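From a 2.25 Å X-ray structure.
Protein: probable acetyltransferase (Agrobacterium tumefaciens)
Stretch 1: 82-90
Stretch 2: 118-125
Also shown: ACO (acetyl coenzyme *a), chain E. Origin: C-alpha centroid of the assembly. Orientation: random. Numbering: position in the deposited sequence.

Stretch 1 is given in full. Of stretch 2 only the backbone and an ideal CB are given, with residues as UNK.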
ATOM      1  N   THR A  82      -6.976  -7.360   9.396  1.00 36.84           N
ATOM      2  CA  THR A  82      -6.435  -6.403  10.327  1.00 36.86           C
ATOM      3  C   THR A  82      -6.437  -4.930   9.841  1.00 36.94           C
ATOM      4  O   THR A  82      -6.119  -4.050  10.647  1.00 35.85           O
ATOM      5  CB  THR A  82      -4.978  -6.679  10.733  1.00 37.52           C
ATOM      6  OG1 THR A  82      -4.125  -6.457   9.616  1.00 38.01           O
ATOM      7  CG2 THR A  82      -4.801  -8.086  11.303  1.00 40.40           C
ATOM      8  N   ARG A  83      -6.779  -4.673   8.571  1.00 34.91           N
ATOM      9  CA  ARG A  83      -6.635  -3.358   7.964  1.00 34.68           C
ATOM     10  C   ARG A  83      -7.988  -2.978   7.387  1.00 34.97           C
ATOM     11  O   ARG A  83      -8.135  -1.904   6.842  1.00 35.76           O
ATOM     12  CB  ARG A  83      -5.595  -3.394   6.824  1.00 34.57           C
ATOM     13  CG  ARG A  83      -4.181  -3.772   7.236  1.00 38.09           C
ATOM     14  CD  ARG A  83      -3.256  -2.534   7.586  1.00 41.84           C
ATOM     15  NE  ARG A  83      -3.089  -1.693   6.387  1.00 45.32           N
ATOM     16  CZ  ARG A  83      -3.425  -0.393   6.255  1.00 45.06           C
ATOM     17  NH1 ARG A  83      -3.918   0.338   7.285  1.00 35.89           N
ATOM     18  NH2 ARG A  83      -3.275   0.177   5.042  1.00 41.44           N
ATOM     19  N   ALA A  84      -8.989  -3.857   7.499  1.00 34.25           N
ATOM     20  CA  ALA A  84     -10.352  -3.588   6.938  1.00 34.42           C
ATOM     21  C   ALA A  84     -11.145  -2.409   7.451  1.00 33.36           C
ATOM     22  O   ALA A  84     -12.092  -2.069   6.777  1.00 35.69           O
ATOM     23  CB  ALA A  84     -11.274  -4.865   6.973  1.00 34.53           C
ATOM     24  N   HIS A  85     -10.793  -1.792   8.605  1.00 32.51           N
ATOM     25  CA  HIS A  85     -11.338  -0.514   9.060  1.00 32.02           C
ATOM     26  C   HIS A  85     -10.674   0.698   8.293  1.00 33.19           C
ATOM     27  O   HIS A  85     -11.056   1.838   8.517  1.00 33.10           O
ATOM     28  CB  HIS A  85     -11.045  -0.336  10.568  1.00 32.29           C
ATOM     29  CG  HIS A  85      -9.563  -0.335  10.881  1.00 33.63           C
ATOM     30  ND1 HIS A  85      -8.758  -1.410  10.575  1.00 30.89           N
ATOM     31  CD2 HIS A  85      -8.729   0.636  11.345  1.00 33.08           C
ATOM     32  CE1 HIS A  85      -7.503  -1.148  10.919  1.00 30.46           C
ATOM     33  NE2 HIS A  85      -7.448   0.100  11.358  1.00 34.77           N
ATOM     34  N   CYS A  86      -9.787   0.423   7.346  1.00 35.09           N
ATOM     35  CA  CYS A  86      -9.079   1.428   6.548  1.00 35.94           C
ATOM     36  C   CYS A  86      -9.442   1.494   5.069  1.00 34.71           C
ATOM     37  O   CYS A  86      -9.686   0.452   4.427  1.00 35.97           O
ATOM     38  CB  CYS A  86      -7.609   1.124   6.617  1.00 36.85           C
ATOM     39  SG  CYS A  86      -6.512   2.493   6.171  1.00 45.09           S
ATOM     40  N   GLY A  87      -9.538   2.718   4.532  1.00 32.58           N
ATOM     41  CA  GLY A  87      -9.786   2.895   3.092  1.00 29.58           C
ATOM     42  C   GLY A  87      -8.716   3.827   2.482  1.00 29.91           C
ATOM     43  O   GLY A  87      -8.183   4.655   3.205  1.00 30.72           O
ATOM     44  N   THR A  88      -8.376   3.646   1.197  1.00 29.13           N
ATOM     45  CA  THR A  88      -7.444   4.495   0.461  1.00 30.24           C
ATOM     46  C   THR A  88      -8.221   5.395  -0.482  1.00 29.14           C
ATOM     47  O   THR A  88      -9.033   4.911  -1.261  1.00 29.18           O
ATOM     48  CB  THR A  88      -6.494   3.678  -0.361  1.00 30.73           C
ATOM     49  OG1 THR A  88      -5.836   2.800   0.505  1.00 32.01           O
ATOM     50  CG2 THR A  88      -5.376   4.562  -1.067  1.00 32.17           C
ATOM     51  N   LEU A  89      -7.997   6.682  -0.368  1.00 28.21           N
ATOM     52  CA  LEU A  89      -8.655   7.678  -1.205  1.00 29.42           C
ATOM     53  C   LEU A  89      -7.885   7.987  -2.536  1.00 30.35           C
ATOM     54  O   LEU A  89      -6.678   8.066  -2.531  1.00 30.79           O
ATOM     55  CB  LEU A  89      -8.940   8.968  -0.390  1.00 30.72           C
ATOM     56  CG  LEU A  89      -9.834  10.084  -1.043  1.00 29.89           C
ATOM     57  CD1 LEU A  89     -10.656  10.736  -0.006  1.00 33.82           C
ATOM     58  CD2 LEU A  89      -8.940  11.067  -1.669  1.00 29.28           C
ATOM     59  N   GLY A  90      -8.597   8.056  -3.678  1.00 31.03           N
ATOM     60  CA  GLY A  90      -8.067   8.714  -4.907  1.00 29.46           C
ATOM     61  C   GLY A  90      -9.125   9.653  -5.518  1.00 28.26           C
ATOM     62  O   GLY A  90     -10.308   9.521  -5.271  1.00 27.66           O
ATOM     63  N   UNK A 118     -18.756   2.772   8.053  1.00 34.33           N
ATOM     64  CA  UNK A 118     -18.146   2.101   9.175  1.00 30.33           C
ATOM     65  C   UNK A 118     -16.637   2.095   9.207  1.00 31.77           C
ATOM     66  O   UNK A 118     -16.068   1.490  10.089  1.00 31.35           O
ATOM     67  CB  UNK A 118     -18.639   0.653   9.209  1.00 30.33           C
ATOM     68  N   UNK A 119     -15.979   2.793   8.269  1.00 31.15           N
ATOM     69  CA  UNK A 119     -14.550   2.916   8.233  1.00 30.29           C
ATOM     70  C   UNK A 119     -14.094   3.863   9.293  1.00 29.92           C
ATOM     71  O   UNK A 119     -14.835   4.769   9.713  1.00 31.54           O
ATOM     72  CB  UNK A 119     -14.071   3.376   6.855  1.00 30.29           C
ATOM     73  N   UNK A 120     -12.935   3.551   9.844  1.00 28.79           N
ATOM     74  CA  UNK A 120     -12.312   4.349  10.918  1.00 29.81           C
ATOM     75  C   UNK A 120     -11.256   5.342  10.347  1.00 27.78           C
ATOM     76  O   UNK A 120     -11.121   6.535  10.787  1.00 27.18           O
ATOM     77  CB  UNK A 120     -11.658   3.420  11.942  1.00 29.81           C
ATOM     78  N   UNK A 121     -10.505   4.812   9.385  1.00 25.50           N
ATOM     79  CA  UNK A 121      -9.284   5.448   8.873  1.00 25.38           C
ATOM     80  C   UNK A 121      -9.269   5.567   7.348  1.00 24.16           C
ATOM     81  O   UNK A 121      -9.541   4.598   6.653  1.00 25.97           O
ATOM     82  CB  UNK A 121      -8.057   4.657   9.332  1.00 25.38           C
ATOM     83  N   UNK A 122      -9.152   6.810   6.875  1.00 22.81           N
ATOM     84  CA  UNK A 122      -8.950   7.138   5.480  1.00 23.57           C
ATOM     85  C   UNK A 122      -7.495   7.651   5.219  1.00 24.54           C
ATOM     86  O   UNK A 122      -7.040   8.566   5.837  1.00 22.85           O
ATOM     87  CB  UNK A 122      -9.978   8.187   5.051  1.00 23.57           C
ATOM     88  N   UNK A 123      -6.786   6.999   4.296  1.00 25.55           N
ATOM     89  CA  UNK A 123      -5.405   7.334   4.039  1.00 27.86           C
ATOM     90  C   UNK A 123      -5.186   7.609   2.560  1.00 25.00           C
ATOM     91  O   UNK A 123      -6.013   7.245   1.738  1.00 25.15           O
ATOM     92  CB  UNK A 123      -4.484   6.210   4.518  1.00 27.86           C
ATOM     93  N   UNK A 124      -4.138   8.377   2.275  1.00 25.03           N
ATOM     94  CA  UNK A 124      -3.791   8.867   0.937  1.00 25.16           C
ATOM     95  C   UNK A 124      -2.312   9.145   0.871  1.00 26.79           C
ATOM     96  O   UNK A 124      -1.610   9.327   1.900  1.00 27.44           O
ATOM     97  CB  UNK A 124      -4.585  10.125   0.581  1.00 25.16           C
ATOM     98  N   UNK A 125      -1.804   9.083  -0.339  1.00 28.70           N
ATOM     99  CA  UNK A 125      -0.435   9.493  -0.657  1.00 29.56           C
ATOM    100  C   UNK A 125      -0.493  10.606  -1.683  1.00 28.23           C
ATOM    101  O   UNK A 125      -1.264  10.493  -2.601  1.00 29.43           O
ATOM    102  CB  UNK A 125       0.397   8.318  -1.175  1.00 29.56           C
TER
HETATM  103  N1A ACO E1301      -0.842  26.113  -3.989  1.00 27.30           N
HETATM  104  C2A ACO E1301      -1.407  26.210  -2.785  1.00 26.45           C
HETATM  105  N3A ACO E1301      -2.744  26.154  -2.646  1.00 28.57           N
HETATM  106  C4A ACO E1301      -3.552  26.030  -3.729  1.00 24.63           C
HETATM  107  C5A ACO E1301      -3.006  25.899  -5.048  1.00 27.84           C
HETATM  108  C6A ACO E1301      -1.552  25.957  -5.147  1.00 28.23           C
HETATM  109  N6A ACO E1301      -1.016  25.809  -6.428  1.00 27.35           N
HETATM  110  N7A ACO E1301      -4.059  25.840  -5.959  1.00 25.35           N
HETATM  111  C8A ACO E1301      -5.206  25.861  -5.278  1.00 23.91           C
HETATM  112  N9A ACO E1301      -4.892  26.010  -3.963  1.00 27.10           N
HETATM  113  C1B ACO E1301      -5.867  26.036  -2.904  1.00 26.83           C
HETATM  114  C2B ACO E1301      -7.140  26.820  -3.177  1.00 28.46           C
HETATM  115  O2B ACO E1301      -6.890  28.150  -2.674  1.00 29.50           O
HETATM  116  C3B ACO E1301      -8.069  25.953  -2.316  1.00 32.14           C
HETATM  117  O3B ACO E1301      -7.777  26.206  -0.933  1.00 39.90           O
HETATM  118  P3B ACO E1301      -8.471  27.355   0.012  1.00 43.51           P
HETATM  119  O7A ACO E1301      -8.091  28.766  -0.421  1.00 49.48           O
HETATM  120  O8A ACO E1301      -7.747  26.955   1.300  1.00 46.38           O
HETATM  121  O9A ACO E1301      -9.936  27.214  -0.238  1.00 45.26           O
HETATM  122  C4B ACO E1301      -7.610  24.506  -2.508  1.00 29.90           C
HETATM  123  O4B ACO E1301      -6.218  24.628  -2.771  1.00 28.96           O
HETATM  124  C5B ACO E1301      -8.284  23.851  -3.747  1.00 29.70           C
HETATM  125  O5B ACO E1301      -9.618  23.516  -3.396  1.00 21.21           O
HETATM  126  P1A ACO E1301     -10.692  23.006  -4.385  1.00 26.44           P
HETATM  127  O1A ACO E1301     -11.681  22.361  -3.489  1.00 29.36           O
HETATM  128  O2A ACO E1301     -10.907  24.274  -5.182  1.00 29.82           O
HETATM  129  O3A ACO E1301      -9.831  21.898  -5.201  1.00 24.09           O
HETATM  130  P2A ACO E1301     -10.072  21.250  -6.604  1.00 25.95           P
HETATM  131  O4A ACO E1301     -11.460  21.284  -7.161  1.00 28.81           O
HETATM  132  O5A ACO E1301      -8.990  21.856  -7.456  1.00 23.99           O
HETATM  133  O6A ACO E1301      -9.724  19.675  -6.271  1.00 24.13           O
HETATM  134  CBP ACO E1301      -7.745  18.315  -6.729  1.00 26.35           C
HETATM  135  CCP ACO E1301      -8.397  19.356  -5.803  1.00 20.44           C
HETATM  136  CDP ACO E1301      -6.260  18.156  -6.260  1.00 19.66           C
HETATM  137  CEP ACO E1301      -8.487  16.979  -6.680  1.00 22.53           C
HETATM  138  CAP ACO E1301      -7.827  18.710  -8.259  1.00 25.06           C
HETATM  139  OAP ACO E1301      -7.175  19.952  -8.363  1.00 23.00           O
HETATM  140  C9P ACO E1301      -7.205  17.812  -9.291  1.00 24.39           C
HETATM  141  O9P ACO E1301      -7.874  16.914  -9.803  1.00 26.41           O
HETATM  142  N8P ACO E1301      -5.924  18.022  -9.657  1.00 22.09           N
HETATM  143  C7P ACO E1301      -5.286  17.061 -10.587  1.00 18.57           C
HETATM  144  C6P ACO E1301      -5.267  15.632 -10.087  1.00 19.76           C
HETATM  145  C5P ACO E1301      -4.828  15.381  -8.664  1.00 19.64           C
HETATM  146  O5P ACO E1301      -3.933  16.019  -8.119  1.00 23.36           O
HETATM  147  N4P ACO E1301      -5.435  14.362  -8.042  1.00 24.43           N
HETATM  148  C3P ACO E1301      -5.357  14.218  -6.602  1.00 29.40           C
HETATM  149  C2P ACO E1301      -3.943  13.859  -6.215  1.00 42.06           C
HETATM  150  S1P ACO E1301      -3.558  12.220  -6.781  1.00 51.74           S
HETATM  151  C   ACO E1301      -2.669  12.270  -5.367  1.00 46.42           C
HETATM  152  O   ACO E1301      -3.024  13.036  -4.513  1.00 44.11           O
HETATM  153  CH3 ACO E1301      -1.553  11.261  -5.263  1.00 47.99           C

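Position 118 has a positive phi (114°), which by itself favours glycine, and nothing of stretch 1 lies near its ideal CB. The residue is G118, which ends a helix in a Schellman motif.

At position 119 CA-to-CB points sideways, and the ideal CB lies 3.8 Å from H85 O. G87 has no side chain, so there is room alongside it for a branched apolar group. Leucine, isoleucine or methionine would suit. The residue is L119. Its end bends nearer to stretch 1: CD2 is 3.7 Å from A84 O, and CD1 is 4.2 Å from G87 CA.

Position 120 points toward stretch 1, and its backbone N donates to H85 O (2.9 Å). The nearby imidazole of H85 would accept an aromatic, polar or medium-sized aliphatic side chain. The residue is H120. Its CD2 is 4.0 Å from H85 CD2, near the plane of the H85 ring.

Position 121 opens the parallel pairing. Its N donates to H85 O (3.1 Å), and its O accepts from G87 N (2.8 Å). CB lies on the same face as C86, 4.1 Å from C86 SG. The R83 guanidinium on this side might suggest an acid, but a long aliphatic or polar chain would also fit. The residue is R121. Its NE is 3.9 Å from C86 SG and 4.5 Å from R83 NH1, a close approach of like charges that calls for an anion nearby.

Position 122 points to the other face, where G87 leaves space and L89 offers an apolar surface. Valine, isoleucine or leucine would suit. The residue is I122, whose CG2 packs 3.9 Å from L89 CB.

Position 123 returns to the face of C86 and T88. Its N donates to G87 O (2.9 Å), and its O accepts from L89 N (2.9 Å). The R83 guanidinium lies within reach of a long side chain, so glutamate or glutamine is likely, with glutamate answering the charge. The residue is E123. R83 NH2 forms a salt bridge with E123 OE1 (3.2 Å) and a weak hydrogen bond to OE2 of the same carboxylate (3.5 Å). R121 NE also binds E123 OE2 (3.2 Å), so one acid serves both arginines.

Position 124 points sideways, near L89, and an apolar side chain would suit. The residue is L124, with CD2 4.2 Å from L89 CD2.

Position 125 has open space toward stretch 1, so many residues would do. The residue is S125. A water accepts from S125 N (3.0 Å) and donates to L89 O (2.8 Å), linking the strands.

Stretch 2 118-125: GLHRIELS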
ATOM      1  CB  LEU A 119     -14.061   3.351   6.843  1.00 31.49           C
ATOM      2  CG  LEU A 119     -14.344   2.432   5.633  1.00 34.00           C
ATOM      3  CD1 LEU A 119     -13.845   3.101   4.323  1.00 40.33           C
ATOM      4  CD2 LEU A 119     -13.626   1.096   5.718  1.00 33.85           C
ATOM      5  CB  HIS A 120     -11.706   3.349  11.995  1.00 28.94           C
ATOM      6  CG  HIS A 120     -10.884   3.999  13.063  1.00 31.70           C
ATOM      7  ND1 HIS A 120     -11.436   4.658  14.145  1.00 30.72           N
ATOM      8  CD2 HIS A 120      -9.541   4.060  13.230  1.00 29.74           C
ATOM      9  CE1 HIS A 120     -10.474   5.085  14.931  1.00 28.67           C
ATOM     10  NE2 HIS A 120      -9.313   4.722  14.410  1.00 28.34           N
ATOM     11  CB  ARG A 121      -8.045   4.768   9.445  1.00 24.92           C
ATOM     12  CG  ARG A 121      -6.694   5.308   8.919  1.00 22.01           C
ATOM     13  CD  ARG A 121      -5.620   4.410   9.499  1.00 23.54           C
ATOM     14  NE  ARG A 121      -4.457   4.638   8.653  1.00 25.95           N
ATOM     15  CZ  ARG A 121      -3.628   5.685   8.806  1.00 28.23           C
ATOM     16  NH1 ARG A 121      -3.765   6.558   9.836  1.00 23.20           N
ATOM     17  NH2 ARG A 121      -2.669   5.858   7.924  1.00 21.76           N
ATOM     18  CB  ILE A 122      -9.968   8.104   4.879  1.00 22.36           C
ATOM     19  CG1 ILE A 122     -11.391   7.750   5.245  1.00 24.11           C
ATOM     20  CG2 ILE A 122      -9.762   8.167   3.316  1.00 25.31           C
ATOM     21  CD1 ILE A 122     -11.818   6.250   4.932  1.00 21.82           C
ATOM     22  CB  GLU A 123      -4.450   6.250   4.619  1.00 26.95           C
ATOM     23  CG  GLU A 123      -4.316   5.037   3.788  1.00 32.68           C
ATOM     24  CD  GLU A 123      -3.552   3.796   4.502  1.00 37.55           C
ATOM     25  OE1 GLU A 123      -2.940   3.073   3.682  1.00 45.05           O
ATOM     26  OE2 GLU A 123      -3.520   3.574   5.779  1.00 44.66           O
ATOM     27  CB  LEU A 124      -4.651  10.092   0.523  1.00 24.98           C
ATOM     28  CG  LEU A 124      -4.624  11.420   1.241  1.00 24.24           C
ATOM     29  CD1 LEU A 124      -3.249  12.223   0.985  1.00 22.16           C
ATOM     30  CD2 LEU A 124      -5.849  12.212   0.858  1.00 23.18           C
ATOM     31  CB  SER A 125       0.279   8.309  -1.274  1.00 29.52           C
ATOM     32  OG  SER A 125       0.703   7.523  -0.132  1.00 42.23           O
TER
HETATM   33  O   HOH W   1      -3.888   8.231  -2.318  1.00 49.55           O
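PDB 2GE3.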